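Local coordinates for amine Dehydrogenase (Pseudomonas putida, PDB 1JMX), which forms the beta-propeller subunit of a bacterial enzyme that probably oxidises primary amines and passes the electrons on to c-type haems, at residues Gly10-Ile15 with Ala301-Gly306; Leu23-Val28 with Thr32-Cys37; Ala48-Ala51 with Thr56-Val59. All blocks are in the same frame, centred on the assembly; numbering follows the deposited sequence.

Contact 1 of 3, residues Gly10-Ile15 with Ala301-Gly306; sequences GHEYMI and AFDKKG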
loop_
_atom_site.group_PDB
_atom_site.type_symbol
_atom_site.label_atom_id
_atom_site.label_comp_id
_atom_site.label_asym_id
_atom_site.label_seq_id
_atom_site.Cartn_x
_atom_site.Cartn_y
_atom_site.Cartn_z
ATOM N N GLY B 10 14.420 -15.154 43.167
ATOM C CA GLY B 10 13.201 -15.908 43.389
ATOM C C GLY B 10 11.955 -15.211 42.858
ATOM O O GLY B 10 10.917 -15.845 42.677
ATOM N N HIS B 11 12.046 -13.901 42.637
ATOM C CA HIS B 11 10.925 -13.123 42.118
ATOM C C HIS B 11 10.778 -13.261 40.623
ATOM O O HIS B 11 11.763 -13.269 39.891
ATOM C CB HIS B 11 11.097 -11.643 42.430
ATOM C CG HIS B 11 10.767 -11.284 43.838
ATOM N ND1 HIS B 11 10.266 -10.052 44.190
ATOM C CD2 HIS B 11 10.893 -11.985 44.986
ATOM C CE1 HIS B 11 10.102 -10.004 45.497
ATOM N NE2 HIS B 11 10.478 -11.164 46.004
ATOM N N GLU B 12 9.529 -13.300 40.176
ATOM C CA GLU B 12 9.218 -13.412 38.761
ATOM C C GLU B 12 9.176 -12.029 38.117
ATOM O O GLU B 12 8.675 -11.079 38.708
ATOM C CB GLU B 12 7.888 -14.124 38.580
ATOM C CG GLU B 12 7.568 -14.453 37.142
ATOM C CD GLU B 12 6.570 -15.570 37.037
ATOM O OE1 GLU B 12 5.776 -15.749 37.983
ATOM O OE2 GLU B 12 6.602 -16.287 36.024
ATOM N N TYR B 13 9.711 -11.923 36.908
ATOM C CA TYR B 13 9.749 -10.653 36.199
ATOM C C TYR B 13 9.441 -10.827 34.731
ATOM O O TYR B 13 9.494 -11.937 34.199
ATOM C CB TYR B 13 11.120 -9.998 36.344
ATOM C CG TYR B 13 11.449 -9.576 37.755
ATOM C CD1 TYR B 13 12.316 -10.335 38.550
ATOM C CD2 TYR B 13 10.905 -8.415 38.295
ATOM C CE1 TYR B 13 12.629 -9.940 39.845
ATOM C CE2 TYR B 13 11.212 -8.013 39.586
ATOM C CZ TYR B 13 12.075 -8.779 40.356
ATOM O OH TYR B 13 12.374 -8.364 41.630
ATOM N N MET B 14 9.132 -9.712 34.080
ATOM C CA MET B 14 8.815 -9.703 32.660
ATOM C C MET B 14 9.428 -8.485 32.003
ATOM O O MET B 14 9.319 -7.375 32.519
ATOM C CB MET B 14 7.303 -9.661 32.444
ATOM C CG MET B 14 6.885 -9.471 30.983
ATOM S SD MET B 14 5.103 -9.210 30.793
ATOM C CE MET B 14 4.597 -10.867 30.597
ATOM N N ILE B 15 10.109 -8.694 30.885
ATOM C CA ILE B 15 10.685 -7.570 30.175
ATOM C C ILE B 15 9.905 -7.302 28.902
ATOM O O ILE B 15 9.408 -8.223 28.251
ATOM C CB ILE B 15 12.165 -7.763 29.824
ATOM C CG1 ILE B 15 12.361 -9.001 28.947
ATOM C CG2 ILE B 15 12.991 -7.811 31.085
ATOM C CD1 ILE B 15 13.745 -9.071 28.313
ATOM N N ALA B 301 1.795 -13.896 26.459
ATOM C CA ALA B 301 2.851 -14.247 27.403
ATOM C C ALA B 301 2.185 -14.859 28.636
ATOM O O ALA B 301 1.212 -14.329 29.145
ATOM C CB ALA B 301 3.676 -13.018 27.788
ATOM N N PHE B 302 2.660 -16.029 29.037
ATOM C CA PHE B 302 2.155 -16.732 30.214
ATOM C C PHE B 302 3.184 -16.620 31.338
ATOM O O PHE B 302 4.391 -16.649 31.082
ATOM C CB PHE B 302 1.996 -18.226 29.905
ATOM C CG PHE B 302 0.618 -18.633 29.475
ATOM C CD1 PHE B 302 0.387 -19.089 28.181
ATOM C CD2 PHE B 302 -0.440 -18.623 30.382
ATOM C CE1 PHE B 302 -0.867 -19.538 27.798
ATOM C CE2 PHE B 302 -1.698 -19.069 30.008
ATOM C CZ PHE B 302 -1.910 -19.530 28.712
ATOM N N ASP B 303 2.726 -16.465 32.577
ATOM C CA ASP B 303 3.680 -16.449 33.672
ATOM C C ASP B 303 4.065 -17.923 33.920
ATOM O O ASP B 303 3.528 -18.821 33.261
ATOM C CB ASP B 303 3.149 -15.718 34.925
ATOM C CG ASP B 303 1.954 -16.399 35.586
ATOM O OD1 ASP B 303 1.499 -15.867 36.616
ATOM O OD2 ASP B 303 1.464 -17.440 35.114
ATOM N N LYS B 304 4.969 -18.169 34.864
ATOM C CA LYS B 304 5.456 -19.520 35.144
ATOM C C LYS B 304 4.402 -20.583 35.412
ATOM O O LYS B 304 4.446 -21.663 34.819
ATOM C CB LYS B 304 6.478 -19.497 36.280
ATOM C CG LYS B 304 7.859 -20.003 35.881
ATOM C CD LYS B 304 8.490 -19.154 34.767
ATOM C CE LYS B 304 9.878 -19.668 34.400
ATOM N NZ LYS B 304 10.487 -18.848 33.332
ATOM N N LYS B 305 3.455 -20.275 36.290
ATOM C CA LYS B 305 2.395 -21.222 36.630
ATOM C C LYS B 305 1.244 -21.259 35.634
ATOM O O LYS B 305 0.538 -22.260 35.542
ATOM C CB LYS B 305 1.858 -20.956 38.040
ATOM C CG LYS B 305 2.801 -21.400 39.162
ATOM C CD LYS B 305 2.227 -21.056 40.536
ATOM C CE LYS B 305 0.850 -21.707 40.759
ATOM N NZ LYS B 305 0.178 -21.233 42.018
ATOM N N GLY B 306 1.093 -20.196 34.849
ATOM C CA GLY B 306 0.007 -20.152 33.888
ATOM C C GLY B 306 -1.276 -19.627 34.517
ATOM O O GLY B 306 -2.370 -19.965 34.061
HETATM O O HOH W 1 4.002 -17.837 38.186
#
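Glu12 and Met14 reach from strand 12-18 toward residues 301-304, joining two neighbouring blades of what is consistent with a seven-bladed beta-propeller. The segments share no backbone pairing, and their nearest CA atoms, those of Glu12 and Lys304, are 8.0 Å apart, so side chains of strand 12-18 reach across. The closely packed part lies deep: the thioether of Met14 bends at its last torsion (chi3 -90°) and lays CE 3.7 Å from CB of Ala301, a buried apolar touch in which Tyr310 and Val346 also share. Toward solvent the contact becomes polar and looser. Glu12 sends its carboxylate out on an extended chain, with CG anti to the backbone N (chi1 -172°), and OE2 takes the amide of Lys304 through its syn lone pair, N to OE2 2.7 Å. The ammonium end of Lys304 leads away instead of closing a salt bridge. Asp303 crosses this acid at about a right angle, the carboxylate planes almost parallel, with OD1 4.5 Å from Glu12 OE1; such closeness may raise the proton affinity of either. Asp303 is tied into the turn: its OD2 accepts from Gly306 N at 2.8 Å in an Asx motif and also from Asp307 N. On the wet side a water donates to Glu12 OE1 at 2.7 Å and accepts from Lys305 N at 3.1 Å.

Contact 2 of 3, residues Leu23-Val28 with Thr32-Cys37; sequences LHVVDV and TVYKSC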
loop_
_atom_site.group_PDB
_atom_site.type_symbol
_atom_site.label_atom_id
_atom_site.label_comp_id
_atom_site.label_asym_id
_atom_site.label_seq_id
_atom_site.Cartn_x
_atom_site.Cartn_y
_atom_site.Cartn_z
ATOM N N LEU B 23 13.288 -0.274 28.060
ATOM C CA LEU B 23 13.198 -1.686 28.376
ATOM C C LEU B 23 12.653 -1.583 29.785
ATOM O O LEU B 23 13.263 -0.958 30.648
ATOM C CB LEU B 23 14.568 -2.367 28.372
ATOM C CG LEU B 23 14.592 -3.874 28.665
ATOM C CD1 LEU B 23 15.875 -4.479 28.129
ATOM C CD2 LEU B 23 14.462 -4.156 30.165
ATOM N N HIS B 24 11.461 -2.118 29.994
ATOM C CA HIS B 24 10.832 -2.068 31.299
ATOM C C HIS B 24 10.815 -3.421 31.956
ATOM O O HIS B 24 10.682 -4.444 31.292
ATOM C CB HIS B 24 9.399 -1.567 31.169
ATOM C CG HIS B 24 9.291 -0.234 30.509
ATOM N ND1 HIS B 24 8.817 -0.075 29.227
ATOM C CD2 HIS B 24 9.612 1.005 30.948
ATOM C CE1 HIS B 24 8.850 1.205 28.905
ATOM N NE2 HIS B 24 9.331 1.881 29.932
ATOM N N VAL B 25 10.979 -3.418 33.270
ATOM C CA VAL B 25 10.937 -4.645 34.043
ATOM C C VAL B 25 9.607 -4.601 34.785
ATOM O O VAL B 25 9.305 -3.639 35.492
ATOM C CB VAL B 25 12.102 -4.741 35.052
ATOM C CG1 VAL B 25 12.032 -6.061 35.798
ATOM C CG2 VAL B 25 13.431 -4.623 34.332
ATOM N N VAL B 26 8.787 -5.615 34.553
ATOM C CA VAL B 26 7.488 -5.709 35.187
ATOM C C VAL B 26 7.542 -6.743 36.297
ATOM O O VAL B 26 7.996 -7.866 36.094
ATOM C CB VAL B 26 6.380 -6.099 34.164
ATOM C CG1 VAL B 26 5.066 -6.421 34.882
ATOM C CG2 VAL B 26 6.160 -4.957 33.173
ATOM N N ASP B 27 7.170 -6.323 37.496
ATOM C CA ASP B 27 7.133 -7.232 38.613
ATOM C C ASP B 27 5.813 -7.982 38.439
ATOM O O ASP B 27 4.735 -7.411 38.601
ATOM C CB ASP B 27 7.159 -6.455 39.923
ATOM C CG ASP B 27 7.115 -7.360 41.123
ATOM O OD1 ASP B 27 6.078 -7.392 41.817
ATOM O OD2 ASP B 27 8.110 -8.062 41.355
ATOM N N VAL B 28 5.909 -9.247 38.053
ATOM C CA VAL B 28 4.736 -10.079 37.814
ATOM C C VAL B 28 3.811 -10.272 39.020
ATOM O O VAL B 28 2.603 -10.418 38.849
ATOM C CB VAL B 28 5.154 -11.448 37.233
ATOM C CG1 VAL B 28 3.953 -12.381 37.088
ATOM C CG2 VAL B 28 5.818 -11.243 35.883
ATOM N N THR B 32 3.033 -4.393 38.385
ATOM C CA THR B 32 3.443 -2.999 38.320
ATOM C C THR B 32 4.854 -2.915 37.738
ATOM O O THR B 32 5.596 -3.896 37.759
ATOM C CB THR B 32 3.407 -2.317 39.725
ATOM O OG1 THR B 32 4.486 -2.800 40.540
ATOM C CG2 THR B 32 2.079 -2.595 40.436
ATOM N N VAL B 33 5.199 -1.758 37.182
ATOM C CA VAL B 33 6.521 -1.545 36.610
ATOM C C VAL B 33 7.558 -1.467 37.733
ATOM O O VAL B 33 7.492 -0.598 38.607
ATOM C CB VAL B 33 6.566 -0.254 35.758
ATOM C CG1 VAL B 33 7.969 -0.038 35.191
ATOM C CG2 VAL B 33 5.545 -0.348 34.633
ATOM N N TYR B 34 8.471 -2.433 37.745
ATOM C CA TYR B 34 9.523 -2.488 38.752
ATOM C C TYR B 34 10.587 -1.421 38.496
ATOM O O TYR B 34 10.962 -0.671 39.404
ATOM C CB TYR B 34 10.144 -3.881 38.765
ATOM C CG TYR B 34 11.089 -4.099 39.912
ATOM C CD1 TYR B 34 10.607 -4.383 41.191
ATOM C CD2 TYR B 34 12.471 -4.018 39.726
ATOM C CE1 TYR B 34 11.484 -4.579 42.262
ATOM C CE2 TYR B 34 13.354 -4.213 40.789
ATOM C CZ TYR B 34 12.852 -4.493 42.051
ATOM O OH TYR B 34 13.715 -4.682 43.097
ATOM N N LYS B 35 11.046 -1.348 37.249
ATOM C CA LYS B 35 12.052 -0.370 36.837
ATOM C C LYS B 35 12.068 -0.214 35.315
ATOM O O LYS B 35 11.513 -1.032 34.584
ATOM C CB LYS B 35 13.451 -0.761 37.353
ATOM C CG LYS B 35 14.041 -2.013 36.709
ATOM C CD LYS B 35 15.342 -2.449 37.365
ATOM C CE LYS B 35 16.426 -1.405 37.194
ATOM N NZ LYS B 35 17.649 -1.800 37.927
ATOM N N SER B 36 12.706 0.854 34.854
ATOM C CA SER B 36 12.809 1.140 33.432
ATOM C C SER B 36 14.250 1.467 33.094
ATOM O O SER B 36 14.945 2.118 33.867
ATOM C CB SER B 36 11.918 2.333 33.062
ATOM O OG SER B 36 10.571 2.100 33.439
ATOM N N CYS B 37 14.697 1.002 31.936
ATOM C CA CYS B 37 16.054 1.249 31.479
ATOM C C CYS B 37 15.966 1.923 30.123
ATOM O O CYS B 37 15.193 1.502 29.269
ATOM C CB CYS B 37 16.833 -0.066 31.293
ATOM S SG CYS B 37 17.214 -1.095 32.755
#
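The phenol ring of Tyr34 is approached obliquely by Val25 CG1 and Asp27 CB, and Tyr13 of strand 12-18, two strands away, meets it edge-to-face. The other flat group, the His24 imidazole, has Ser36 OG in its plane at the CD2 edge, but that approach is too close in the model to be trusted. Tyr34 owes its place to a classic beta bulge: two residues, Tyr34 and Lys35, stand opposite the single Val25, whose carbonyl O accepts a bent bond from Tyr34 N at 2.7 Å and a weak one from Lys35 N at 3.4 Å. A chi1 near 180° (-171°) sends the tyrosine alongside Val25, pointing the same way, CB lying 4.1 Å from Val25 CG1. Lys35 flanks the valine too, its CG 3.6 Å from Val25 CG2, before the chain turns off and its ammonium is held by the carbonyls of Pro5 and Leu72; Tyr34 OH bonds to Ala6 O. Regular antiparallel pairing continues beyond the bulge: Val25 N to Lys35 O is 2.8 Å and almost straight, and Cys37 N reaches Leu23 O at 2.7 Å. Cys37 is tied by its disulfide to Cys75. This hairpin forms the outer half of a four-stranded propeller blade: strand 32-38 is its outermost member, and strand 22-27 also pairs, through His24 and Val26, with strand 12-18.

Contact 3 of 3, residues Ala48-Ala51 with Thr56-Val59; sequences AMMA and TAYV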
loop_
_atom_site.group_PDB
_atom_site.type_symbol
_atom_site.label_atom_id
_atom_site.label_comp_id
_atom_site.label_asym_id
_atom_site.label_seq_id
_atom_site.Cartn_x
_atom_site.Cartn_y
_atom_site.Cartn_z
ATOM N N ALA B 48 13.657 -8.654 22.506
ATOM C CA ALA B 48 14.568 -9.100 23.557
ATOM C C ALA B 48 14.400 -10.543 24.010
ATOM O O ALA B 48 13.329 -11.143 23.873
ATOM C CB ALA B 48 14.470 -8.175 24.768
ATOM N N MET B 49 15.497 -11.091 24.527
ATOM C CA MET B 49 15.552 -12.444 25.075
ATOM C C MET B 49 16.517 -12.435 26.253
ATOM O O MET B 49 17.577 -11.814 26.191
ATOM C CB MET B 49 16.034 -13.462 24.043
ATOM C CG MET B 49 14.999 -13.847 23.005
ATOM S SD MET B 49 15.455 -15.349 22.127
ATOM C CE MET B 49 16.343 -14.701 20.762
ATOM N N MET B 50 16.122 -13.096 27.335
ATOM C CA MET B 50 16.935 -13.189 28.540
ATOM C C MET B 50 18.055 -14.210 28.404
ATOM O O MET B 50 17.851 -15.296 27.859
ATOM C CB MET B 50 16.056 -13.559 29.734
ATOM C CG MET B 50 15.146 -12.445 30.186
ATOM S SD MET B 50 16.092 -10.958 30.523
ATOM C CE MET B 50 16.972 -11.447 32.003
ATOM N N ALA B 51 19.238 -13.853 28.891
ATOM C CA ALA B 51 20.391 -14.755 28.846
ATOM C C ALA B 51 20.227 -15.757 29.984
ATOM O O ALA B 51 19.482 -15.503 30.928
ATOM C CB ALA B 51 21.689 -13.976 29.015
ATOM N N THR B 56 20.889 -10.715 32.218
ATOM C CA THR B 56 21.232 -9.955 31.020
ATOM C C THR B 56 20.236 -10.161 29.885
ATOM O O THR B 56 19.983 -11.286 29.466
ATOM C CB THR B 56 22.637 -10.335 30.481
ATOM O OG1 THR B 56 23.609 -10.262 31.534
ATOM C CG2 THR B 56 23.048 -9.390 29.357
ATOM N N ALA B 57 19.679 -9.060 29.396
ATOM C CA ALA B 57 18.738 -9.102 28.284
ATOM C C ALA B 57 19.479 -8.726 27.008
ATOM O O ALA B 57 20.230 -7.756 26.989
ATOM C CB ALA B 57 17.588 -8.125 28.522
ATOM N N TYR B 58 19.332 -9.538 25.968
ATOM C CA TYR B 58 19.957 -9.232 24.687
ATOM C C TYR B 58 18.853 -8.740 23.762
ATOM O O TYR B 58 17.827 -9.400 23.613
ATOM C CB TYR B 58 20.701 -10.445 24.122
ATOM C CG TYR B 58 21.992 -10.724 24.865
ATOM C CD1 TYR B 58 22.016 -11.587 25.962
ATOM C CD2 TYR B 58 23.181 -10.099 24.491
ATOM C CE1 TYR B 58 23.187 -11.820 26.661
ATOM C CE2 TYR B 58 24.358 -10.325 25.188
ATOM C CZ TYR B 58 24.356 -11.188 26.274
ATOM O OH TYR B 58 25.523 -11.421 26.970
ATOM N N VAL B 59 19.069 -7.560 23.177
ATOM C CA VAL B 59 18.084 -6.894 22.321
ATOM C C VAL B 59 18.531 -6.527 20.903
ATOM O O VAL B 59 19.572 -5.895 20.711
ATOM C CB VAL B 59 17.593 -5.578 23.009
ATOM C CG1 VAL B 59 16.388 -4.994 22.281
ATOM C CG2 VAL B 59 17.262 -5.829 24.475
#
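Ala51 N gives the shortest polar bond here, 2.7 Å to Thr56 O, arriving nearly in line with the carbonyl. Ala51 CB lies 3.2 Å from the same oxygen, though its apolar partner is the ring of Tyr58. Two residues along, Met49 and Tyr58 form a hydrogen-bonded antiparallel pair: Met49 N meets Tyr58 O at 3.0 Å, and Tyr58 N returns to Met49 O at 2.9 Å, with an N-H...O angle of 173°. The side chains then sort onto two faces. On the face of Met49 and Tyr58, the phenol ring receives Ala51 CB at its edge, in the ring plane and 3.5 Å from CE1; the far end of Met49 leads away from the strand 56-59. The other face, that of Ala48, Met50, Ala57 and Val59, is wholly apolar. Met50 is folded twice, at chi2 (-54°) and chi3 (-70°), which brings SD back to 3.8 Å from Ala57 CB instead of letting the chain run outward. Beside it Ala48 CB touches Val59 CG2 at 3.7 Å. Ile15 and Leu23, from two strands of the preceding sheet, cover parts of this face. Gln204 OE1 accepts from Met50 N at the edge of strand 47-50 away from strand 56-61, and Asp53 OD1 bonds Thr56 OG1 at the connecting turn. Strands 47-50, 56-61, 66-71 and 76-82 follow one another as a four-stranded antiparallel meander, the pattern of a beta-propeller blade, and this hairpin is its first two strands.

Contacts 2 and 3 are hairpins within successive sheets, held mainly by backbone hydrogen bonds, whereas contact 1 joins two sheets distant in sequence through the side chains of Glu12 and Met14, the former bonded to a main-chain N-H. Contact 3 is the most central, about 11 Å from the chain centre to its own centre, against about 16 Å for contact 1 and 19 Å for contact 2. Contacts 1 and 3 are buried and contact 2 partly so; the Ala48, Met50, Ala57 and Val59 face is apolar. Strand 12-18 serves both other contacts: Met14 O bonds Val26 N of contact 2, and Ile15 CD1 packs on Ala48 CB and Met50 SD of contact 3. Leu23 CD1 likewise ties contact 2 to Ala57 and Val59.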